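Local coordinates for protein maleate cis-trans isomerase (Pseudomonas putida, PDB 4FQ5) that probably catalyses the cis-trans isomerisation of maleate to fumarate, working as a homodimer in the maleate isomerase family, at residues C87-S92 and E127-A132; E120-V125 and T133-S138; A51-L54 and E58-T61; V96-Y101 and T254-P259. The protein carries 1 engineered substitution. All blocks are in the same frame, centred on the assembly; numbering follows the deposited sequence.

Contact 1 of 4, residues C87-S92 and E127-A132; sequences CALELS and ENNDAA
Leu89 and Asn129 make the apolar half of this contact: the CD2 branch of Leu89 lies 3.9 Å from Asn129 CB, the two side chains meeting at a slant. The CG of Leu89 sits beside its own backbone N (chi1 -77°), and this turns the methyl branch to the loop although its CB does not itself point there. One helical turn on, the backbones come closer, and the CA atoms of Ser92 and Ala131 are 5.9 Å apart. There Ala131 sets its methyl against the helix end, with CB 3.7 Å from Ser92 O and 4.2 Å from Ser92 CB.

The polar interactions gather at Ser92. Its OG donates to Ala88 O at 2.7 Å, and the same oxygen takes Ser92 N from the opposite face of its carbonyl plane, so two bonds from one residue grip a single helical acceptor. A water spans the segments by donating to both backbones, 2.8 Å from Ser92 O and 3.0 Å from Asn129 O.

On the loop side a Schellman motif with Asp130 at C-prime ends helix 114-128, turning the chain so that Ala131 faces Ser92. Helix 84-92 also rests Leu89 on Val125 of helix 114-128 and Leu91 on Ile33 and Met99 of the sheet strands, while Leu89 packs on Arg68 of the second subunit and Asn129 on Lys70 of that same subunit.

Contact 2 of 4, residues E120-V125 and T133-S138; sequences ERLRNV and TPIITS
Ile135 fills the space between strand 135-137 and helix 114-128, its CB aimed at the helix, and its two branches divide the work. From CB the methyl CG2 stands anti to the backbone N and meets Leu122, 3.8 Å from CD1 and 3.9 Å from CB; the two side chains cross at about a right angle. The other branch leaves beside the backbone N (chi1 -53°), which lays CG1 against the helix backbone itself, 3.5 Å from Arg123 N. At the tip, CD1 ends 4.0 Å from Leu122 CB. Every carbon beyond CB therefore touches the helix. A glycine at Ile135 would probably open a gap under Leu122 and Arg123 and deprive the helix of its main apolar support from this strand.

Arg123 reaches out along the border of the contact. Its CB rests 3.8 Å from Ile135 CG1, and its chain, bent at chi2, carries NH1 to 3.3 Å from Thr133 O, with Pro134 N near the plane of the guanidinium at its edge. Thr133 turns its hydroxyl the other way, bonding OG1 to Ala131 O.

Helix 114-128 lies on one face of the sheet and links the adjacent parallel strands 98-101 and 135-137, a beta-alpha-beta crossover, here in the sheet whose strand 98-101 leads to Cys103, the predicted nucleophile.

Contact 3 of 4, residues A51-L54 and E58-T61; sequences AREL and ERFT
Glu53 and Arg59 bring the two backbones to 6.3 Å between CA atoms, where the chain around Glu53 runs by the first residues of strand 59-67. The strand's backbone takes part directly: Phe60 N donates to Glu53 OE2 at 2.9 Å, nearly along the C-O axis of that oxygen. The other oxygen, OE1, receives Arg59 NH1 at 2.9 Å in a salt bridge that arrives from above the carboxylate plane, 52° out of it. Both oxygens are thus held, and a water also donates to OE2. With its chain extended beyond CG, Glu53 lies edge to edge with Phe60, the carboxylate and ring planes only 8° apart and OE2 3.5 Å from CD2.

Arg52 forms the second salt bridge: with CG anti to the backbone N (chi1 -168°) and the chain extended from there to NE, NH1 comes to 2.9 Å from Glu58 OE2. The bond is straight and lies in the guanidinium plane. Arg52 NH2 goes further, to Pro259 O, while Arg59 NH2 bonds Glu53 O of the fourth subunit, so both arginines tie this connection to neighbours.

The arrangement belongs to a beta-alpha-beta unit: strand 27-35, helix 41-52, then strand 59-67 beside the first strand in a parallel sheet, with this short connection, clasped by two salt bridges, joining the helix to the second strand.

Contact 4 of 4, residues V96-Y101 and T254-P259; sequences VDVMGY and TALDLP
Leu256 meets one flat group in this contact, the peptide between Asp97 and Val98: its CD2 stands over a face of that plane, 3.5 Å from Asp97 O, not in line with the carbonyl edge. The carboxylate of Asp97 leads away from Leu256, and its OD2 instead accepts a bond from Arg29 N. What remains is apolar. Val98 points at the loop and splits its methyls over the leucine: CG2 touches Leu256 CD1 at 3.6 Å, while CG1 sits 3.8 Å from CG of the same residue. Ala255 CB adds a looser touch on Val98 CG1, at 4.3 Å.

Leu256 is where helix 244-255 gives up helical geometry, and a Schellman motif closes it with Asp257, of positive phi, at C-prime. The helix follows a strand of the second four-stranded parallel sheet yet ends on the first, so the contact joins the two halves of the fold. CG of Leu256 lies beside its backbone N (chi1 -67°), which sends CD1 and CD2 to the strand.

A serine at Leu256 would probably strip both Val98 methyls of their closest partner here and take away the methyl that lies over the Asp97 peptide. Leu256 also packs on Val28 of strand 27-35, and Val98 on Val30 of the same strand.

How the contacts relate
All four contacts are partly buried, but they lie at different distances from the chain centre: the centre of contact 4 is about 13 Å from it, contact 2's 15 Å, contact 3's 19 Å and contact 1's 21 Å. Contacts 2 and 4, nearer the middle, rely mainly on aliphatic packing over neighbouring parallel strands, which bond through Ile136 N to Met99 O (2.8 Å). Contacts 1 and 2 share helix 114-128, contact 1 at its end, with a water bridge where contact 2 has branched methyls. Contact 3 stands apart in chemistry, resting on two salt bridges; like contact 1, it lies where other subunits approach, yet it touches contact 4 through Glu58 and Leu258.

Contact 1 of 4, residues C87-S92 and E127-A132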
loop_
_atom_site.group_PDB
_atom_site.type_symbol
_atom_site.label_atom_id
_atom_site.label_comp_id
_atom_site.label_asym_id
_atom_site.label_seq_id
_atom_site.Cartn_x
_atom_site.Cartn_y
_atom_site.Cartn_z
ATOM N N CYS A 87 -9.485 7.487 29.368
ATOM C CA CYS A 87 -9.111 7.145 27.989
ATOM C C CYS A 87 -9.600 8.183 26.977
ATOM O O CYS A 87 -8.855 8.557 26.067
ATOM C CB CYS A 87 -9.600 5.732 27.624
ATOM S SG CYS A 87 -8.758 4.387 28.516
ATOM N N ALA A 88 -10.842 8.649 27.139
ATOM C CA ALA A 88 -11.391 9.701 26.276
ATOM C C ALA A 88 -10.667 11.043 26.444
ATOM O O ALA A 88 -10.488 11.775 25.469
ATOM C CB ALA A 88 -12.889 9.866 26.499
ATOM N N LEU A 89 -10.266 11.364 27.679
ATOM C CA LEU A 89 -9.411 12.528 27.931
ATOM C C LEU A 89 -8.070 12.371 27.221
ATOM O O LEU A 89 -7.588 13.304 26.584
ATOM C CB LEU A 89 -9.178 12.744 29.436
ATOM C CG LEU A 89 -10.318 13.367 30.253
ATOM C CD1 LEU A 89 -10.134 13.117 31.746
ATOM C CD2 LEU A 89 -10.455 14.860 29.967
ATOM N N GLU A 90 -7.478 11.185 27.329
ATOM C CA GLU A 90 -6.197 10.900 26.685
ATOM C C GLU A 90 -6.248 11.099 25.170
ATOM O O GLU A 90 -5.359 11.725 24.586
ATOM C CB GLU A 90 -5.691 9.494 27.053
ATOM C CG GLU A 90 -5.152 9.414 28.477
ATOM C CD GLU A 90 -4.786 8.010 28.937
ATOM O OE1 GLU A 90 -4.858 7.053 28.135
ATOM O OE2 GLU A 90 -4.417 7.864 30.123
ATOM N N LEU A 91 -7.308 10.603 24.543
ATOM C CA LEU A 91 -7.416 10.661 23.089
ATOM C C LEU A 91 -7.880 12.020 22.577
ATOM O O LEU A 91 -7.469 12.437 21.490
ATOM C CB LEU A 91 -8.292 9.517 22.553
ATOM C CG LEU A 91 -7.664 8.117 22.684
ATOM C CD1 LEU A 91 -8.672 7.034 22.336
ATOM C CD2 LEU A 91 -6.409 7.984 21.825
ATOM N N SER A 92 -8.714 12.722 23.346
ATOM C CA SER A 92 -9.118 14.074 22.945
ATOM C C SER A 92 -7.999 15.112 23.134
ATOM O O SER A 92 -8.027 16.162 22.499
ATOM C CB SER A 92 -10.448 14.521 23.582
ATOM O OG SER A 92 -10.432 14.417 24.991
ATOM N N GLU A 127 -15.882 17.067 24.974
ATOM C CA GLU A 127 -16.366 18.435 24.830
ATOM C C GLU A 127 -15.772 19.345 25.911
ATOM O O GLU A 127 -15.314 20.452 25.609
ATOM C CB GLU A 127 -17.892 18.466 24.860
ATOM C CG GLU A 127 -18.494 19.848 24.665
ATOM C CD GLU A 127 -20.013 19.835 24.641
ATOM O OE1 GLU A 127 -20.621 18.750 24.791
ATOM O OE2 GLU A 127 -20.604 20.923 24.466
ATOM N N ASN A 128 -15.750 18.866 27.155
ATOM C CA ASN A 128 -15.165 19.637 28.257
ATOM C C ASN A 128 -13.639 19.656 28.243
ATOM O O ASN A 128 -13.014 20.423 28.981
ATOM C CB ASN A 128 -15.705 19.161 29.609
ATOM C CG ASN A 128 -17.210 19.350 29.730
ATOM O OD1 ASN A 128 -17.764 20.349 29.259
ATOM N ND2 ASN A 128 -17.879 18.389 30.360
ATOM N N ASN A 129 -13.047 18.809 27.400
ATOM C CA ASN A 129 -11.611 18.842 27.129
ATOM C C ASN A 129 -11.319 19.649 25.855
ATOM O O ASN A 129 -10.226 19.570 25.280
ATOM C CB ASN A 129 -11.046 17.415 27.046
ATOM C CG ASN A 129 -9.523 17.378 27.039
ATOM O OD1 ASN A 129 -8.920 16.487 26.437
ATOM N ND2 ASN A 129 -8.895 18.337 27.707
ATOM N N ASP A 130 -12.325 20.414 25.426
ATOM C CA ASP A 130 -12.219 21.389 24.336
ATOM C C ASP A 130 -12.014 20.741 22.959
ATOM O O ASP A 130 -11.466 21.358 22.040
ATOM C CB ASP A 130 -11.128 22.429 24.640
ATOM C CG ASP A 130 -11.183 23.631 23.711
ATOM O OD1 ASP A 130 -12.296 24.111 23.397
ATOM O OD2 ASP A 130 -10.103 24.096 23.293
ATOM N N ALA A 131 -12.476 19.504 22.815
ATOM C CA ALA A 131 -12.336 18.791 21.547
ATOM C C ALA A 131 -13.478 17.798 21.336
ATOM O O ALA A 131 -13.251 16.586 21.310
ATOM C CB ALA A 131 -10.981 18.092 21.491
ATOM N N ALA A 132 -14.700 18.314 21.205
ATOM C CA ALA A 132 -15.880 17.475 20.984
ATOM C C ALA A 132 -15.649 16.537 19.798
ATOM O O ALA A 132 -15.273 16.980 18.714
ATOM C CB ALA A 132 -17.117 18.335 20.757
HETATM O O HOH W 1 -7.864 18.699 23.630
#

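Contact 2 of 4, residues E120-V125 and T133-S138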
loop_
_atom_site.group_PDB
_atom_site.type_symbol
_atom_site.label_atom_id
_atom_site.label_comp_id
_atom_site.label_asym_id
_atom_site.label_seq_id
_atom_site.Cartn_x
_atom_site.Cartn_y
_atom_site.Cartn_z
ATOM N N GLU A 120 -22.749 9.197 25.162
ATOM C CA GLU A 120 -23.057 10.564 25.604
ATOM C C GLU A 120 -22.081 11.058 26.675
ATOM O O GLU A 120 -21.647 12.211 26.627
ATOM C CB GLU A 120 -24.516 10.680 26.056
ATOM C CG GLU A 120 -25.497 10.706 24.888
ATOM C CD GLU A 120 -26.912 10.285 25.256
ATOM O OE1 GLU A 120 -27.864 10.915 24.748
ATOM O OE2 GLU A 120 -27.083 9.322 26.035
ATOM N N ARG A 121 -21.698 10.180 27.602
ATOM C CA ARG A 121 -20.759 10.558 28.665
ATOM C C ARG A 121 -19.371 10.843 28.096
ATOM O O ARG A 121 -18.759 11.858 28.427
ATOM C CB ARG A 121 -20.678 9.487 29.758
ATOM C CG ARG A 121 -19.940 9.944 31.014
ATOM C CD ARG A 121 -19.857 8.847 32.073
ATOM N NE ARG A 121 -18.866 7.819 31.734
ATOM C CZ ARG A 121 -19.143 6.575 31.330
ATOM N NH1 ARG A 121 -20.396 6.144 31.202
ATOM N NH2 ARG A 121 -18.145 5.750 31.048
ATOM N N LEU A 122 -18.888 9.948 27.235
ATOM C CA LEU A 122 -17.592 10.131 26.577
ATOM C C LEU A 122 -17.573 11.386 25.711
ATOM O O LEU A 122 -16.591 12.113 25.717
ATOM C CB LEU A 122 -17.204 8.898 25.748
ATOM C CG LEU A 122 -16.991 7.574 26.493
ATOM C CD1 LEU A 122 -16.817 6.438 25.497
ATOM C CD2 LEU A 122 -15.821 7.631 27.463
ATOM N N ARG A 123 -18.658 11.646 24.982
ATOM C CA ARG A 123 -18.759 12.877 24.192
ATOM C C ARG A 123 -18.622 14.117 25.084
ATOM O O ARG A 123 -17.899 15.056 24.737
ATOM C CB ARG A 123 -20.054 12.929 23.361
ATOM C CG ARG A 123 -20.317 14.298 22.748
ATOM C CD ARG A 123 -20.977 14.254 21.382
ATOM N NE ARG A 123 -21.050 15.602 20.811
ATOM C CZ ARG A 123 -20.368 16.032 19.745
ATOM N NH1 ARG A 123 -19.552 15.223 19.079
ATOM N NH2 ARG A 123 -20.524 17.282 19.330
ATOM N N ASN A 124 -19.306 14.100 26.230
ATOM C CA ASN A 124 -19.234 15.192 27.207
ATOM C C ASN A 124 -17.813 15.406 27.719
ATOM O O ASN A 124 -17.342 16.538 27.798
ATOM C CB ASN A 124 -20.167 14.935 28.398
ATOM C CG ASN A 124 -21.633 15.108 28.053
ATOM O OD1 ASN A 124 -21.989 15.773 27.076
ATOM N ND2 ASN A 124 -22.500 14.521 28.875
ATOM N N VAL A 125 -17.145 14.307 28.064
ATOM C CA VAL A 125 -15.749 14.343 28.492
ATOM C C VAL A 125 -14.869 15.031 27.437
ATOM O O VAL A 125 -14.042 15.878 27.781
ATOM C CB VAL A 125 -15.216 12.928 28.825
ATOM C CG1 VAL A 125 -13.713 12.940 29.062
ATOM C CG2 VAL A 125 -15.940 12.350 30.037
ATOM N N THR A 133 -15.867 15.244 20.022
ATOM C CA THR A 133 -15.558 14.211 19.037
ATOM C C THR A 133 -16.746 13.274 18.894
ATOM O O THR A 133 -17.344 12.901 19.904
ATOM C CB THR A 133 -14.367 13.358 19.507
ATOM O OG1 THR A 133 -13.359 14.209 20.055
ATOM C CG2 THR A 133 -13.790 12.562 18.361
ATOM N N PRO A 134 -17.080 12.867 17.653
ATOM C CA PRO A 134 -18.062 11.782 17.547
ATOM C C PRO A 134 -17.538 10.514 18.218
ATOM O O PRO A 134 -16.376 10.126 18.024
ATOM C CB PRO A 134 -18.247 11.585 16.034
ATOM C CG PRO A 134 -17.198 12.422 15.373
ATOM C CD PRO A 134 -16.770 13.475 16.347
ATOM N N ILE A 135 -18.396 9.906 19.028
ATOM C CA ILE A 135 -18.054 8.736 19.819
ATOM C C ILE A 135 -18.815 7.544 19.256
ATOM O O ILE A 135 -20.016 7.636 18.998
ATOM C CB ILE A 135 -18.437 8.926 21.309
ATOM C CG1 ILE A 135 -17.835 10.227 21.880
ATOM C CG2 ILE A 135 -18.061 7.699 22.136
ATOM C CD1 ILE A 135 -16.334 10.208 22.122
ATOM N N ILE A 136 -18.102 6.447 19.034
ATOM C CA ILE A 136 -18.713 5.191 18.607
ATOM C C ILE A 136 -18.356 4.151 19.662
ATOM O O ILE A 136 -17.231 4.126 20.154
ATOM C CB ILE A 136 -18.226 4.750 17.193
ATOM C CG1 ILE A 136 -18.942 5.546 16.094
ATOM C CG2 ILE A 136 -18.562 3.290 16.916
ATOM C CD1 ILE A 136 -18.336 6.890 15.769
ATOM N N THR A 137 -19.329 3.337 20.053
ATOM C CA THR A 137 -19.026 2.117 20.790
ATOM C C THR A 137 -19.274 0.938 19.854
ATOM O O THR A 137 -20.165 1.002 19.007
ATOM C CB THR A 137 -19.872 1.960 22.077
ATOM O OG1 THR A 137 -21.238 1.709 21.733
ATOM C CG2 THR A 137 -19.778 3.218 22.958
ATOM N N SER A 138 -18.475 -0.115 20.006
ATOM C CA SER A 138 -18.658 -1.379 19.281
ATOM C C SER A 138 -20.069 -1.926 19.432
ATOM O O SER A 138 -20.662 -2.419 18.467
ATOM C CB SER A 138 -17.698 -2.427 19.826
ATOM O OG SER A 138 -16.375 -2.083 19.491
#

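Contact 3 of 4, residues A51-L54 and E58-T61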
loop_
_atom_site.group_PDB
_atom_site.type_symbol
_atom_site.label_atom_id
_atom_site.label_comp_id
_atom_site.label_asym_id
_atom_site.label_seq_id
_atom_site.Cartn_x
_atom_site.Cartn_y
_atom_site.Cartn_z
ATOM N N ALA A 51 -7.239 -0.940 3.320
ATOM C CA ALA A 51 -7.964 -1.377 2.126
ATOM C C ALA A 51 -8.786 -0.234 1.533
ATOM O O ALA A 51 -8.837 -0.075 0.309
ATOM C CB ALA A 51 -8.846 -2.589 2.429
ATOM N N ARG A 52 -9.409 0.577 2.396
ATOM C CA ARG A 52 -10.201 1.718 1.923
ATOM C C ARG A 52 -9.342 2.730 1.144
ATOM O O ARG A 52 -9.818 3.351 0.187
ATOM C CB ARG A 52 -10.932 2.419 3.068
ATOM C CG ARG A 52 -11.981 3.411 2.587
ATOM C CD ARG A 52 -12.535 4.268 3.716
ATOM N NE ARG A 52 -13.626 5.118 3.239
ATOM C CZ ARG A 52 -13.474 6.346 2.741
ATOM N NH1 ARG A 52 -12.259 6.900 2.651
ATOM N NH2 ARG A 52 -14.544 7.025 2.340
ATOM N N GLU A 53 -8.086 2.883 1.562
ATOM C CA GLU A 53 -7.150 3.807 0.913
ATOM C C GLU A 53 -6.856 3.435 -0.547
ATOM O O GLU A 53 -6.446 4.285 -1.334
ATOM C CB GLU A 53 -5.860 3.949 1.734
ATOM C CG GLU A 53 -6.078 4.657 3.072
ATOM C CD GLU A 53 -4.825 4.789 3.924
ATOM O OE1 GLU A 53 -3.744 4.327 3.494
ATOM O OE2 GLU A 53 -4.921 5.365 5.038
ATOM N N LEU A 54 -7.082 2.172 -0.906
ATOM C CA LEU A 54 -6.956 1.729 -2.302
ATOM C C LEU A 54 -8.092 2.263 -3.164
ATOM O O LEU A 54 -7.994 2.319 -4.393
ATOM C CB LEU A 54 -6.950 0.202 -2.380
ATOM C CG LEU A 54 -5.800 -0.512 -1.670
ATOM C CD1 LEU A 54 -5.994 -2.010 -1.814
ATOM C CD2 LEU A 54 -4.446 -0.085 -2.228
ATOM N N GLU A 58 -9.005 9.513 1.216
ATOM C CA GLU A 58 -8.667 9.746 2.629
ATOM C C GLU A 58 -7.558 8.840 3.146
ATOM O O GLU A 58 -7.484 7.663 2.789
ATOM C CB GLU A 58 -9.898 9.609 3.529
ATOM C CG GLU A 58 -10.907 10.734 3.377
ATOM C CD GLU A 58 -11.735 10.621 2.110
ATOM O OE1 GLU A 58 -12.267 11.658 1.671
ATOM O OE2 GLU A 58 -11.853 9.507 1.551
ATOM N N ARG A 59 -6.695 9.409 3.983
ATOM C CA ARG A 59 -5.630 8.670 4.650
ATOM C C ARG A 59 -5.892 8.688 6.155
ATOM O O ARG A 59 -6.461 9.649 6.680
ATOM C CB ARG A 59 -4.259 9.278 4.332
ATOM C CG ARG A 59 -3.870 9.245 2.855
ATOM C CD ARG A 59 -3.626 7.829 2.358
ATOM N NE ARG A 59 -2.777 7.801 1.165
ATOM C CZ ARG A 59 -2.337 6.692 0.569
ATOM N NH1 ARG A 59 -2.659 5.492 1.041
ATOM N NH2 ARG A 59 -1.566 6.782 -0.506
ATOM N N PHE A 60 -5.482 7.624 6.840
ATOM C CA PHE A 60 -5.841 7.437 8.242
ATOM C C PHE A 60 -4.616 7.276 9.128
ATOM O O PHE A 60 -3.648 6.635 8.734
ATOM C CB PHE A 60 -6.780 6.233 8.388
ATOM C CG PHE A 60 -8.059 6.372 7.608
ATOM C CD1 PHE A 60 -9.167 7.010 8.166
ATOM C CD2 PHE A 60 -8.152 5.888 6.303
ATOM C CE1 PHE A 60 -10.346 7.149 7.448
ATOM C CE2 PHE A 60 -9.328 6.030 5.574
ATOM C CZ PHE A 60 -10.425 6.664 6.144
ATOM N N THR A 61 -4.644 7.888 10.309
ATOM C CA THR A 61 -3.639 7.605 11.342
ATOM C C THR A 61 -4.361 7.075 12.571
ATOM O O THR A 61 -5.523 7.425 12.812
ATOM C CB THR A 61 -2.791 8.842 11.715
ATOM O OG1 THR A 61 -3.643 9.879 12.219
ATOM C CG2 THR A 61 -2.026 9.367 10.514
HETATM O O HOH W 2 -9.573 5.872 2.127
HETATM O O HOH W 3 -14.386 9.135 0.398
HETATM O O HOH W 4 -2.389 6.333 5.840
#

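Contact 4 of 4, residues V96-Y101 and T254-P259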
loop_
_atom_site.group_PDB
_atom_site.type_symbol
_atom_site.label_atom_id
_atom_site.label_comp_id
_atom_site.label_asym_id
_atom_site.label_seq_id
_atom_site.Cartn_x
_atom_site.Cartn_y
_atom_site.Cartn_z
ATOM N N VAL A 96 -8.444 13.827 18.108
ATOM C CA VAL A 96 -8.832 12.725 17.258
ATOM C C VAL A 96 -10.176 13.079 16.585
ATOM O O VAL A 96 -11.008 13.758 17.191
ATOM C CB VAL A 96 -8.849 11.480 18.176
ATOM C CG1 VAL A 96 -10.215 10.831 18.296
ATOM C CG2 VAL A 96 -7.705 10.533 17.847
ATOM N N ASP A 97 -10.360 12.683 15.323
ATOM C CA ASP A 97 -11.574 13.039 14.562
ATOM C C ASP A 97 -12.773 12.126 14.846
ATOM O O ASP A 97 -13.926 12.505 14.614
ATOM C CB ASP A 97 -11.284 13.077 13.054
ATOM C CG ASP A 97 -10.223 14.102 12.687
ATOM O OD1 ASP A 97 -10.393 15.286 13.045
ATOM O OD2 ASP A 97 -9.219 13.727 12.041
ATOM N N VAL A 98 -12.485 10.913 15.312
ATOM C CA VAL A 98 -13.495 9.951 15.758
ATOM C C VAL A 98 -12.865 9.137 16.847
ATOM O O VAL A 98 -11.650 8.924 16.833
ATOM C CB VAL A 98 -13.898 8.893 14.702
ATOM C CG1 VAL A 98 -15.265 9.186 14.127
ATOM C CG2 VAL A 98 -12.818 8.679 13.644
ATOM N N MET A 99 -13.701 8.625 17.742
ATOM C CA MET A 99 -13.236 7.825 18.858
ATOM C C MET A 99 -14.125 6.601 19.016
ATOM O O MET A 99 -15.344 6.724 19.159
ATOM C CB MET A 99 -13.247 8.666 20.137
ATOM C CG MET A 99 -12.428 8.067 21.265
ATOM S SD MET A 99 -12.467 9.104 22.737
ATOM C CE MET A 99 -11.869 10.654 22.061
ATOM N N GLY A 100 -13.506 5.424 18.981
ATOM C CA GLY A 100 -14.227 4.168 19.130
ATOM C C GLY A 100 -13.882 3.459 20.422
ATOM O O GLY A 100 -12.714 3.214 20.712
ATOM N N TYR A 101 -14.910 3.143 21.204
ATOM C CA TYR A 101 -14.771 2.306 22.393
ATOM C C TYR A 101 -14.880 0.873 21.895
ATOM O O TYR A 101 -15.943 0.446 21.437
ATOM C CB TYR A 101 -15.889 2.642 23.385
ATOM C CG TYR A 101 -15.868 1.929 24.724
ATOM C CD1 TYR A 101 -15.661 2.642 25.902
ATOM C CD2 TYR A 101 -16.105 0.552 24.823
ATOM C CE1 TYR A 101 -15.667 2.010 27.143
ATOM C CE2 TYR A 101 -16.102 -0.093 26.056
ATOM C CZ TYR A 101 -15.890 0.645 27.216
ATOM O OH TYR A 101 -15.896 0.026 28.449
ATOM N N THR A 254 -19.326 6.491 8.805
ATOM C CA THR A 254 -20.609 7.190 8.682
ATOM C C THR A 254 -20.644 8.456 9.550
ATOM O O THR A 254 -21.205 9.479 9.143
ATOM C CB THR A 254 -21.817 6.291 9.019
ATOM O OG1 THR A 254 -21.713 5.830 10.368
ATOM C CG2 THR A 254 -21.884 5.095 8.090
ATOM N N ALA A 255 -20.023 8.391 10.729
ATOM C CA ALA A 255 -19.995 9.540 11.637
ATOM C C ALA A 255 -19.164 10.679 11.053
ATOM O O ALA A 255 -19.353 11.835 11.414
ATOM C CB ALA A 255 -19.461 9.132 13.005
ATOM N N LEU A 256 -18.249 10.338 10.146
ATOM C CA LEU A 256 -17.403 11.323 9.485
ATOM C C LEU A 256 -17.934 11.718 8.116
ATOM O O LEU A 256 -17.233 12.380 7.351
ATOM C CB LEU A 256 -15.978 10.794 9.344
ATOM C CG LEU A 256 -15.213 10.611 10.653
ATOM C CD1 LEU A 256 -13.962 9.791 10.402
ATOM C CD2 LEU A 256 -14.889 11.954 11.307
ATOM N N ASP A 257 -19.166 11.308 7.819
ATOM C CA ASP A 257 -19.818 11.599 6.538
ATOM C C ASP A 257 -19.012 11.088 5.330
ATOM O O ASP A 257 -18.958 11.735 4.280
ATOM C CB ASP A 257 -20.097 13.106 6.427
ATOM C CG ASP A 257 -21.200 13.431 5.446
ATOM O OD1 ASP A 257 -22.175 12.649 5.345
ATOM O OD2 ASP A 257 -21.095 14.484 4.777
ATOM N N LEU A 258 -18.381 9.926 5.487
ATOM C CA LEU A 258 -17.573 9.341 4.418
ATOM C C LEU A 258 -18.217 8.076 3.856
ATOM O O LEU A 258 -18.842 7.322 4.605
ATOM C CB LEU A 258 -16.163 9.023 4.928
ATOM C CG LEU A 258 -15.301 10.175 5.446
ATOM C CD1 LEU A 258 -14.104 9.617 6.207
ATOM C CD2 LEU A 258 -14.858 11.087 4.307
ATOM N N PRO A 259 -18.060 7.833 2.536
ATOM C CA PRO A 259 -18.495 6.582 1.905
ATOM C C PRO A 259 -17.941 5.362 2.645
ATOM O O PRO A 259 -16.836 5.414 3.173
ATOM C CB PRO A 259 -17.883 6.666 0.506
ATOM C CG PRO A 259 -17.815 8.126 0.229
ATOM C CD PRO A 259 -17.503 8.779 1.549
#